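Local structure of manganese lipoxygenase (Gaeumannomyces graminis, 5FX8) at residues A[175-179]-A[210-215]; A[180-186]-A[203-208]; A[320-325]-A[613-617]. The protein uses a catalytic manganese ion to oxygenate linoleic and alpha-linolenic acids to 11S- and 13R-hydroperoxy fatty acids. All coordinates share one frame. Residue numbers count along the deposited sequence, not the author numbering.

Contact 1. Residues A[175-179]-A[210-215]; sequences VLKRL and GRLFLV
Two apolar groups, one on each face, hold this antiparallel strand pair, which lies at one edge of a five-stranded sheet. Leu-176, Phe-213 and Val-215 meet on the face of Arg-178. Leu-176 (chi1 t, chi2 p) places CD1 3.8 Å from CB of Phe-213 and 3.6 Å from CG2 of Val-215. Val-175 CG1 adds a contact of 3.7 Å to Val-215 CG1. Leu-179, Leu-212 and Leu-214 meet on the face of Lys-177. Leu-179 (m, t) has CD1 3.9 Å from CB of Leu-212 and CD2 3.9 Å from CB of Leu-214.

Leu-176 to Leu-179 and Leu-212 to Val-215 are extended; the segments' end-to-end directions are 148° apart. Lys-177 and Leu-214 are a hydrogen-bonded pair, CA to CA 5.5 Å. Lys-177 N donates to Leu-214 O at 3.1 Å, and Leu-214 N to Lys-177 O at 2.9 Å. Arg-178 and Phe-213 are the next, non-hydrogen-bonded pair, CA to CA 4.2 Å. Leu-179 N then donates to Leu-212 O at 2.8 Å. Beyond this bond a water bridges Leu-179 O (2.8 Å) and Leu-212 N (2.9 Å), accepting from the latter.

Strand 212-216 pairs along its other edge with strand 235-241, antiparallel. Gly-210 and Arg-211 form the turn leading in. Gly-210, with positive phi (62°), is the C-prime residue of the Schellman motif that ends helix 203-208. Arg-178 (chi1 t, chi2 t, chi3 m) reaches this turn. One face of its guanidinium lies over CZ of Phe-213. NE and NH2 bond to the carbonyls of Gly-382 and Pro-390, while NH1 donates to Gly-210 O at 2.6 Å.

Contact 2. Residues A[180-186]-A[203-208]; sequences HPTKDKL and LEALHK
This surface contact sets the irregular loop after strand 177-178 against the short helix 203-208. Leu-203 starts the helix and points toward the loop. Its CB lies 4.2 Å from CD1 of Leu-186, which itself points toward the helix (m, t). Glu-204 points away at CB, but its side chain bends back, with OE2 4.4 Å from Leu-186 CD1.

One turn on from Leu-203, His-207 is the main contact residue. With chi1 t and chi2 -171°, the imidazole extends into the bend of the loop. NE2 donates to His-180 O at 2.8 Å. CE1 lies 3.0 Å from Asp-184 O. Both oxygens lie near the ring edge, and Pro-181 O sits over one face. Leu-186 CD2 is 3.7 Å from ND1 of His-207. The nearest CA pair is Pro-181 CA and Lys-208 CA, 4.7 Å apart.

Within the loop, His-180 ND1 accepts from Thr-182 N (3.0 Å) and Lys-183 N (2.8 Å). Leu-186, Leu-203 and His-207 all rest on Leu-212 of strand 212-216, so loop and helix pack together beside the edge of the sheet. The bond to His-180 O means that NE2 carries a proton. His-207 thus ties the helix to a main-chain carbonyl, while Leu-186 packs by the ring.

Contact 3. Residues A[320-325]-A[613-617]; sequences RLMYQA and PFFLS
The C-terminal tail of a lipoxygenase delivers its last carboxylate to the catalytic metal, and residues 613-617 are the approach to that ligand, Val-618. Here they pack on the end of helix 313-321 and the type II turn from Met-322 to Ala-325. The turn closes with Ala-325 N to Met-322 O at 3.0 Å, and Gln-324 takes positive phi (57°).

No direct hydrogen bond joins the segments. Phe-614 (chi1 p) lies by Arg-320, whose guanidinium CZ is 3.3 Å from the ring CZ, over one face of the guanidinium. CE1 of Phe-614 is also 3.2 Å from Arg-320 O. Phe-615 (chi1 p) receives the edge of Tyr-323 (chi1 t) on its face, a T-shaped stack with centroids 5.0 Å apart and planes at 73°. Tyr-323 CB is 3.9 Å from Phe-615 CB, and Tyr-323 O is 3.4 Å from Phe-615 CD2. Leu-616 centres an inverse gamma turn and sets CD1 4.4 Å from Ala-325 CB.

Water provides the polar link. One molecule donates to Leu-321 O and Tyr-323 O, both at 2.8 Å, and accepts from Leu-616 N at 2.9 Å. Another donates to Gln-324 OE1 (3.0 Å) and Ser-617 O (2.6 Å).

Arg-320 is also bound to the carbonyls of Ala-554 and Asp-553, and Gln-324 NE2 to Asp-103. Leu-616 touches the metal ligands His-478 of helix 460-481 and His-294 of helix 268-305, while Tyr-323 and Gln-324 pack on Leu-99 of helix 86-124.

In the fold
Contacts 1 and 2 are neighbours, with centres 10 Å apart. Residues 180-186 directly follow segment 175-179, and helix 203-208 leads into strand 212-216, so contact 2 lies within the chain excursion that contact 1 brings together. Leu-212 joins them: its CD1 is 3.6 Å from CD2 of Leu-186. Contact 3 is separate, on the opposite side of the chain's centre. Its centre is 33 Å from that of contact 1 and 42 Å from that of contact 2. It is also the one beside the metal, with the Leu-616 side chain about 6 Å from the manganese. In contact 1 the Val-175 side chain is about 12 Å from that of the ligand His-290. Contact 2 is remote from the metal site.

Contact 1. Residues A[175-179]-A[210-215]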
loop_
_atom_site.group_PDB
_atom_site.type_symbol
_atom_site.label_atom_id
_atom_site.label_comp_id
_atom_site.label_asym_id
_atom_site.label_seq_id
_atom_site.Cartn_x
_atom_site.Cartn_y
_atom_site.Cartn_z
ATOM N N VAL A 175 2.849 0.891 -19.358
ATOM C CA VAL A 175 4.052 0.968 -20.179
ATOM C C VAL A 175 3.724 0.548 -21.607
ATOM O O VAL A 175 4.251 1.119 -22.560
ATOM C CB VAL A 175 5.236 0.161 -19.568
ATOM C CG1 VAL A 175 5.010 -1.302 -19.504
ATOM C CG2 VAL A 175 6.499 0.390 -20.338
ATOM N N LEU A 176 2.795 -0.376 -21.776
ATOM C CA LEU A 176 2.522 -0.921 -23.100
ATOM C C LEU A 176 1.980 0.142 -24.060
ATOM O O LEU A 176 1.243 1.045 -23.672
ATOM C CB LEU A 176 1.528 -2.069 -22.976
ATOM C CG LEU A 176 1.194 -2.805 -24.264
ATOM C CD1 LEU A 176 2.346 -3.752 -24.619
ATOM C CD2 LEU A 176 -0.147 -3.504 -24.148
ATOM N N LYS A 177 2.325 0.016 -25.332
ATOM C CA LYS A 177 1.907 1.007 -26.305
ATOM C C LYS A 177 1.827 0.336 -27.664
ATOM O O LYS A 177 2.715 -0.433 -28.020
ATOM C CB LYS A 177 2.883 2.183 -26.307
ATOM C CG LYS A 177 3.162 2.737 -27.652
ATOM C CD LYS A 177 4.645 3.067 -27.813
ATOM C CE LYS A 177 5.026 3.317 -29.276
ATOM N NZ LYS A 177 6.486 3.596 -29.386
ATOM N N ARG A 178 0.740 0.585 -28.391
ATOM C CA ARG A 178 0.551 0.016 -29.721
ATOM C C ARG A 178 1.463 0.694 -30.732
ATOM O O ARG A 178 1.702 1.897 -30.660
ATOM C CB ARG A 178 -0.900 0.177 -30.160
ATOM C CG ARG A 178 -1.242 -0.562 -31.427
ATOM C CD ARG A 178 -2.532 -0.070 -32.026
ATOM N NE ARG A 178 -3.691 -0.331 -31.183
ATOM C CZ ARG A 178 -4.586 -1.287 -31.389
ATOM N NH1 ARG A 178 -4.484 -2.089 -32.422
ATOM N NH2 ARG A 178 -5.589 -1.434 -30.551
ATOM N N LEU A 179 1.962 -0.068 -31.688
ATOM C CA LEU A 179 2.817 0.496 -32.722
ATOM C C LEU A 179 1.957 1.038 -33.848
ATOM O O LEU A 179 1.215 0.289 -34.482
ATOM C CB LEU A 179 3.796 -0.545 -33.257
ATOM C CG LEU A 179 4.866 -0.952 -32.244
ATOM C CD1 LEU A 179 5.815 -1.972 -32.848
ATOM C CD2 LEU A 179 5.606 0.291 -31.698
ATOM N N GLY A 210 -1.783 -2.847 -37.438
ATOM C CA GLY A 210 -1.993 -2.325 -36.103
ATOM C C GLY A 210 -2.122 -3.387 -35.040
ATOM O O GLY A 210 -2.833 -3.177 -34.067
ATOM N N ARG A 211 -1.457 -4.531 -35.206
ATOM C CA ARG A 211 -1.516 -5.637 -34.260
ATOM C C ARG A 211 -0.224 -5.827 -33.465
ATOM O O ARG A 211 -0.130 -6.794 -32.721
ATOM C CB ARG A 211 -1.862 -6.935 -34.990
ATOM C CG ARG A 211 -3.031 -6.807 -35.916
ATOM C CD ARG A 211 -3.422 -8.098 -36.583
ATOM N NE ARG A 211 -4.339 -8.897 -35.786
ATOM C CZ ARG A 211 -5.649 -9.000 -35.990
ATOM N NH1 ARG A 211 -6.237 -8.350 -36.966
ATOM N NH2 ARG A 211 -6.376 -9.765 -35.208
ATOM N N LEU A 212 0.763 -4.935 -33.592
ATOM C CA LEU A 212 2.014 -5.012 -32.843
ATOM C C LEU A 212 2.046 -3.984 -31.719
ATOM O O LEU A 212 1.710 -2.819 -31.929
ATOM C CB LEU A 212 3.227 -4.792 -33.746
ATOM C CG LEU A 212 3.795 -5.931 -34.584
ATOM C CD1 LEU A 212 5.126 -5.507 -35.075
ATOM C CD2 LEU A 212 3.923 -7.214 -33.825
ATOM N N PHE A 213 2.494 -4.417 -30.546
ATOM C CA PHE A 213 2.568 -3.614 -29.339
ATOM C C PHE A 213 3.960 -3.755 -28.745
ATOM O O PHE A 213 4.604 -4.788 -28.889
ATOM C CB PHE A 213 1.540 -4.052 -28.304
ATOM C CG PHE A 213 0.138 -4.010 -28.777
ATOM C CD1 PHE A 213 -0.383 -5.027 -29.564
ATOM C CD2 PHE A 213 -0.691 -2.970 -28.409
ATOM C CE1 PHE A 213 -1.683 -4.981 -29.985
ATOM C CE2 PHE A 213 -1.987 -2.936 -28.831
ATOM C CZ PHE A 213 -2.476 -3.944 -29.624
ATOM N N LEU A 214 4.414 -2.722 -28.051
ATOM C CA LEU A 214 5.794 -2.647 -27.598
ATOM C C LEU A 214 5.854 -2.250 -26.140
ATOM O O LEU A 214 5.132 -1.355 -25.716
ATOM C CB LEU A 214 6.583 -1.626 -28.407
ATOM C CG LEU A 214 7.992 -1.291 -27.916
ATOM C CD1 LEU A 214 8.873 -2.506 -27.921
ATOM C CD2 LEU A 214 8.583 -0.262 -28.803
ATOM N N VAL A 215 6.726 -2.898 -25.381
ATOM C CA VAL A 215 7.174 -2.405 -24.088
ATOM C C VAL A 215 8.656 -2.097 -24.200
ATOM O O VAL A 215 9.452 -2.980 -24.522
ATOM C CB VAL A 215 6.927 -3.420 -22.975
ATOM C CG1 VAL A 215 7.494 -2.904 -21.658
ATOM C CG2 VAL A 215 5.473 -3.687 -22.866
HETATM O O HOH W 1 1.174 -2.456 -35.039
#

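Contact 2. Residues A[180-186]-A[203-208]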
loop_
_atom_site.group_PDB
_atom_site.type_symbol
_atom_site.label_atom_id
_atom_site.label_comp_id
_atom_site.label_asym_id
_atom_site.label_seq_id
_atom_site.Cartn_x
_atom_site.Cartn_y
_atom_site.Cartn_z
ATOM N N HIS A 180 2.071 2.328 -34.102
ATOM C CA HIS A 180 1.353 2.915 -35.211
ATOM C C HIS A 180 1.901 2.391 -36.533
ATOM O O HIS A 180 3.110 2.288 -36.700
ATOM C CB HIS A 180 1.469 4.422 -35.192
ATOM C CG HIS A 180 0.519 5.094 -36.126
ATOM N ND1 HIS A 180 0.869 5.474 -37.402
ATOM C CD2 HIS A 180 -0.786 5.420 -35.980
ATOM C CE1 HIS A 180 -0.171 6.038 -37.988
ATOM N NE2 HIS A 180 -1.190 6.011 -37.148
ATOM N N PRO A 181 1.037 2.083 -37.499
ATOM C CA PRO A 181 1.534 1.516 -38.758
ATOM C C PRO A 181 2.503 2.403 -39.482
ATOM O O PRO A 181 3.367 1.883 -40.188
ATOM C CB PRO A 181 0.254 1.311 -39.569
ATOM C CG PRO A 181 -0.756 1.099 -38.566
ATOM C CD PRO A 181 -0.431 2.039 -37.452
ATOM N N THR A 182 2.401 3.718 -39.352
ATOM C CA THR A 182 3.329 4.536 -40.117
ATOM C C THR A 182 4.071 5.529 -39.261
ATOM O O THR A 182 5.148 5.976 -39.644
ATOM C CB THR A 182 2.628 5.310 -41.219
ATOM O OG1 THR A 182 1.648 6.180 -40.646
ATOM C CG2 THR A 182 2.000 4.368 -42.207
ATOM N N LYS A 183 3.505 5.908 -38.128
ATOM C CA LYS A 183 4.151 6.889 -37.273
ATOM C C LYS A 183 5.167 6.285 -36.322
ATOM O O LYS A 183 5.866 7.045 -35.660
ATOM C CB LYS A 183 3.113 7.668 -36.476
ATOM C CG LYS A 183 2.221 8.488 -37.359
ATOM C CD LYS A 183 1.230 9.303 -36.573
ATOM C CE LYS A 183 0.229 9.913 -37.525
ATOM N NZ LYS A 183 0.924 10.465 -38.720
ATOM N N ASP A 184 5.256 4.957 -36.225
ATOM C CA ASP A 184 6.262 4.270 -35.424
ATOM C C ASP A 184 6.965 3.222 -36.284
ATOM O O ASP A 184 6.372 2.617 -37.173
ATOM C CB ASP A 184 5.645 3.584 -34.172
ATOM C CG ASP A 184 5.113 4.573 -33.127
ATOM O OD1 ASP A 184 5.707 5.659 -32.951
ATOM O OD2 ASP A 184 4.092 4.267 -32.468
ATOM N N LYS A 185 8.236 3.002 -36.026
ATOM C CA LYS A 185 8.940 1.975 -36.770
ATOM C C LYS A 185 9.121 0.752 -35.888
ATOM O O LYS A 185 8.907 0.803 -34.679
ATOM C CB LYS A 185 10.283 2.498 -37.275
ATOM C CG LYS A 185 11.331 2.649 -36.205
ATOM C CD LYS A 185 12.620 3.282 -36.737
ATOM C CE LYS A 185 13.712 3.288 -35.665
ATOM N NZ LYS A 185 13.222 3.832 -34.363
ATOM N N LEU A 186 9.460 -0.363 -36.505
ATOM C CA LEU A 186 9.746 -1.564 -35.738
ATOM C C LEU A 186 10.963 -1.334 -34.847
ATOM O O LEU A 186 12.011 -0.910 -35.344
ATOM C CB LEU A 186 10.014 -2.737 -36.663
ATOM C CG LEU A 186 8.860 -3.175 -37.534
ATOM C CD1 LEU A 186 9.342 -4.202 -38.523
ATOM C CD2 LEU A 186 7.808 -3.773 -36.656
ATOM N N LEU A 203 6.229 -9.639 -39.504
ATOM C CA LEU A 203 6.334 -8.392 -38.757
ATOM C C LEU A 203 5.807 -7.213 -39.560
ATOM O O LEU A 203 5.179 -6.314 -39.003
ATOM C CB LEU A 203 7.780 -8.124 -38.350
ATOM C CG LEU A 203 8.357 -8.833 -37.142
ATOM C CD1 LEU A 203 9.640 -8.176 -36.853
ATOM C CD2 LEU A 203 7.476 -8.737 -35.947
ATOM N N GLU A 204 6.072 -7.177 -40.863
ATOM C CA GLU A 204 5.541 -6.093 -41.675
ATOM C C GLU A 204 4.020 -6.103 -41.654
ATOM O O GLU A 204 3.387 -5.072 -41.415
ATOM C CB GLU A 204 6.076 -6.202 -43.095
ATOM C CG GLU A 204 7.583 -5.920 -43.205
ATOM C CD GLU A 204 8.524 -7.011 -42.596
ATOM O OE1 GLU A 204 8.184 -8.220 -42.579
ATOM O OE2 GLU A 204 9.640 -6.646 -42.137
ATOM N N ALA A 205 3.411 -7.267 -41.876
ATOM C CA ALA A 205 1.956 -7.318 -41.915
ATOM C C ALA A 205 1.361 -7.071 -40.541
ATOM O O ALA A 205 0.343 -6.383 -40.420
ATOM C CB ALA A 205 1.473 -8.654 -42.465
ATOM N N LEU A 206 1.981 -7.609 -39.492
ATOM C CA LEU A 206 1.473 -7.335 -38.156
ATOM C C LEU A 206 1.565 -5.858 -37.839
ATOM O O LEU A 206 0.660 -5.293 -37.224
ATOM C CB LEU A 206 2.231 -8.148 -37.125
ATOM C CG LEU A 206 1.881 -9.621 -37.105
ATOM C CD1 LEU A 206 2.869 -10.357 -36.232
ATOM C CD2 LEU A 206 0.492 -9.798 -36.592
ATOM N N HIS A 207 2.638 -5.212 -38.282
ATOM C CA HIS A 207 2.801 -3.779 -38.074
ATOM C C HIS A 207 1.757 -2.982 -38.859
ATOM O O HIS A 207 1.113 -2.077 -38.320
ATOM C CB HIS A 207 4.229 -3.389 -38.457
ATOM C CG HIS A 207 4.579 -1.957 -38.188
ATOM N ND1 HIS A 207 5.748 -1.390 -38.636
ATOM C CD2 HIS A 207 3.922 -0.982 -37.528
ATOM C CE1 HIS A 207 5.787 -0.125 -38.275
ATOM N NE2 HIS A 207 4.694 0.146 -37.598
ATOM N N LYS A 208 1.565 -3.312 -40.132
ATOM C CA LYS A 208 0.636 -2.557 -40.956
ATOM C C LYS A 208 -0.786 -2.757 -40.472
ATOM O O LYS A 208 -1.634 -1.875 -40.639
ATOM C CB LYS A 208 0.787 -2.985 -42.416
ATOM C CG LYS A 208 0.380 -1.956 -43.448
ATOM C CD LYS A 208 -1.016 -2.228 -43.997
ATOM C CE LYS A 208 -1.413 -1.258 -45.127
ATOM N NZ LYS A 208 -2.815 -1.455 -45.606
#

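Contact 3. Residues A[320-325]-A[613-617]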
loop_
_atom_site.group_PDB
_atom_site.type_symbol
_atom_site.label_atom_id
_atom_site.label_comp_id
_atom_site.label_asym_id
_atom_site.label_seq_id
_atom_site.Cartn_x
_atom_site.Cartn_y
_atom_site.Cartn_z
ATOM N N ARG A 320 -8.564 14.978 2.768
ATOM C CA ARG A 320 -8.890 13.585 3.020
ATOM C C ARG A 320 -8.145 12.656 2.070
ATOM O O ARG A 320 -7.598 11.644 2.496
ATOM C CB ARG A 320 -10.392 13.373 2.912
ATOM C CG ARG A 320 -10.760 11.927 2.956
ATOM C CD ARG A 320 -10.779 11.492 4.361
ATOM N NE ARG A 320 -11.340 10.173 4.544
ATOM C CZ ARG A 320 -11.357 9.534 5.702
ATOM N NH1 ARG A 320 -10.865 10.105 6.782
ATOM N NH2 ARG A 320 -11.901 8.346 5.784
ATOM N N LEU A 321 -8.108 12.982 0.782
ATOM C CA LEU A 321 -7.466 12.071 -0.162
ATOM C C LEU A 321 -5.944 12.063 -0.021
ATOM O O LEU A 321 -5.306 11.082 -0.386
ATOM C CB LEU A 321 -7.836 12.434 -1.600
ATOM C CG LEU A 321 -9.271 12.336 -2.078
ATOM C CD1 LEU A 321 -9.333 13.108 -3.329
ATOM C CD2 LEU A 321 -9.604 10.929 -2.343
ATOM N N MET A 322 -5.349 13.150 0.469
ATOM C CA MET A 322 -3.917 13.259 0.666
ATOM C C MET A 322 -3.510 12.932 2.092
ATOM O O MET A 322 -2.458 13.391 2.551
ATOM C CB MET A 322 -3.448 14.659 0.312
ATOM C CG MET A 322 -3.676 15.061 -1.095
ATOM S SD MET A 322 -2.802 14.042 -2.228
ATOM C CE MET A 322 -4.270 13.386 -2.869
ATOM N N TYR A 323 -4.351 12.194 2.804
ATOM C CA TYR A 323 -4.012 11.695 4.110
ATOM C C TYR A 323 -2.631 11.050 4.088
ATOM O O TYR A 323 -2.309 10.255 3.203
ATOM C CB TYR A 323 -5.077 10.710 4.562
ATOM C CG TYR A 323 -4.916 10.242 5.978
ATOM C CD1 TYR A 323 -4.766 11.143 7.005
ATOM C CD2 TYR A 323 -4.932 8.899 6.281
ATOM C CE1 TYR A 323 -4.625 10.718 8.293
ATOM C CE2 TYR A 323 -4.800 8.465 7.541
ATOM C CZ TYR A 323 -4.643 9.375 8.562
ATOM O OH TYR A 323 -4.497 8.924 9.861
ATOM N N GLN A 324 -1.804 11.453 5.046
ATOM C CA GLN A 324 -0.444 10.987 5.270
ATOM C C GLN A 324 0.473 11.154 4.072
ATOM O O GLN A 324 1.578 10.627 4.098
ATOM C CB GLN A 324 -0.425 9.523 5.716
ATOM C CG GLN A 324 -1.080 9.280 7.030
ATOM C CD GLN A 324 -0.814 7.896 7.551
ATOM O OE1 GLN A 324 0.138 7.260 7.155
ATOM N NE2 GLN A 324 -1.650 7.427 8.447
ATOM N N ALA A 325 0.063 11.857 3.013
ATOM C CA ALA A 325 0.822 11.754 1.765
ATOM C C ALA A 325 2.216 12.337 1.903
ATOM O O ALA A 325 3.130 11.898 1.217
ATOM C CB ALA A 325 0.101 12.435 0.605
ATOM N N PRO A 613 -6.441 1.039 0.471
ATOM C CA PRO A 613 -6.721 2.269 1.195
ATOM C C PRO A 613 -7.149 3.363 0.243
ATOM O O PRO A 613 -6.868 3.321 -0.949
ATOM C CB PRO A 613 -5.370 2.605 1.833
ATOM C CG PRO A 613 -4.426 2.080 0.938
ATOM C CD PRO A 613 -4.993 0.828 0.341
ATOM N N PHE A 614 -7.774 4.396 0.812
ATOM C CA PHE A 614 -8.221 5.542 0.027
ATOM C C PHE A 614 -7.133 6.590 -0.163
ATOM O O PHE A 614 -7.385 7.608 -0.807
ATOM C CB PHE A 614 -9.463 6.194 0.662
ATOM C CG PHE A 614 -9.204 6.853 1.986
ATOM C CD1 PHE A 614 -8.644 8.113 2.058
ATOM C CD2 PHE A 614 -9.523 6.211 3.156
ATOM C CE1 PHE A 614 -8.381 8.690 3.264
ATOM C CE2 PHE A 614 -9.264 6.783 4.360
ATOM C CZ PHE A 614 -8.691 8.031 4.413
ATOM N N PHE A 615 -5.951 6.386 0.391
ATOM C CA PHE A 615 -4.891 7.378 0.368
ATOM C C PHE A 615 -3.611 6.692 -0.062
ATOM O O PHE A 615 -3.564 5.467 -0.194
ATOM C CB PHE A 615 -4.728 8.048 1.741
ATOM C CG PHE A 615 -4.412 7.084 2.854
ATOM C CD1 PHE A 615 -5.412 6.285 3.415
ATOM C CD2 PHE A 615 -3.110 6.970 3.347
ATOM C CE1 PHE A 615 -5.113 5.380 4.442
ATOM C CE2 PHE A 615 -2.809 6.078 4.383
ATOM C CZ PHE A 615 -3.795 5.285 4.925
ATOM N N LEU A 616 -2.574 7.497 -0.286
ATOM C CA LEU A 616 -1.251 7.024 -0.711
ATOM C C LEU A 616 -0.476 6.555 0.522
ATOM O O LEU A 616 0.276 7.307 1.130
ATOM C CB LEU A 616 -0.508 8.127 -1.462
ATOM C CG LEU A 616 -1.117 8.765 -2.731
ATOM C CD1 LEU A 616 -0.490 10.110 -3.039
ATOM C CD2 LEU A 616 -1.021 7.895 -3.960
ATOM N N SER A 617 -0.650 5.288 0.894
ATOM C CA SER A 617 -0.203 4.821 2.193
ATOM C C SER A 617 1.257 4.361 2.223
ATOM O O SER A 617 1.850 4.330 3.306
ATOM C CB SER A 617 -1.125 3.713 2.705
ATOM O OG SER A 617 -0.871 2.481 2.095
HETATM O O HOH W 2 -2.763 10.308 0.468
HETATM O O HOH W 3 0.542 4.734 5.522
#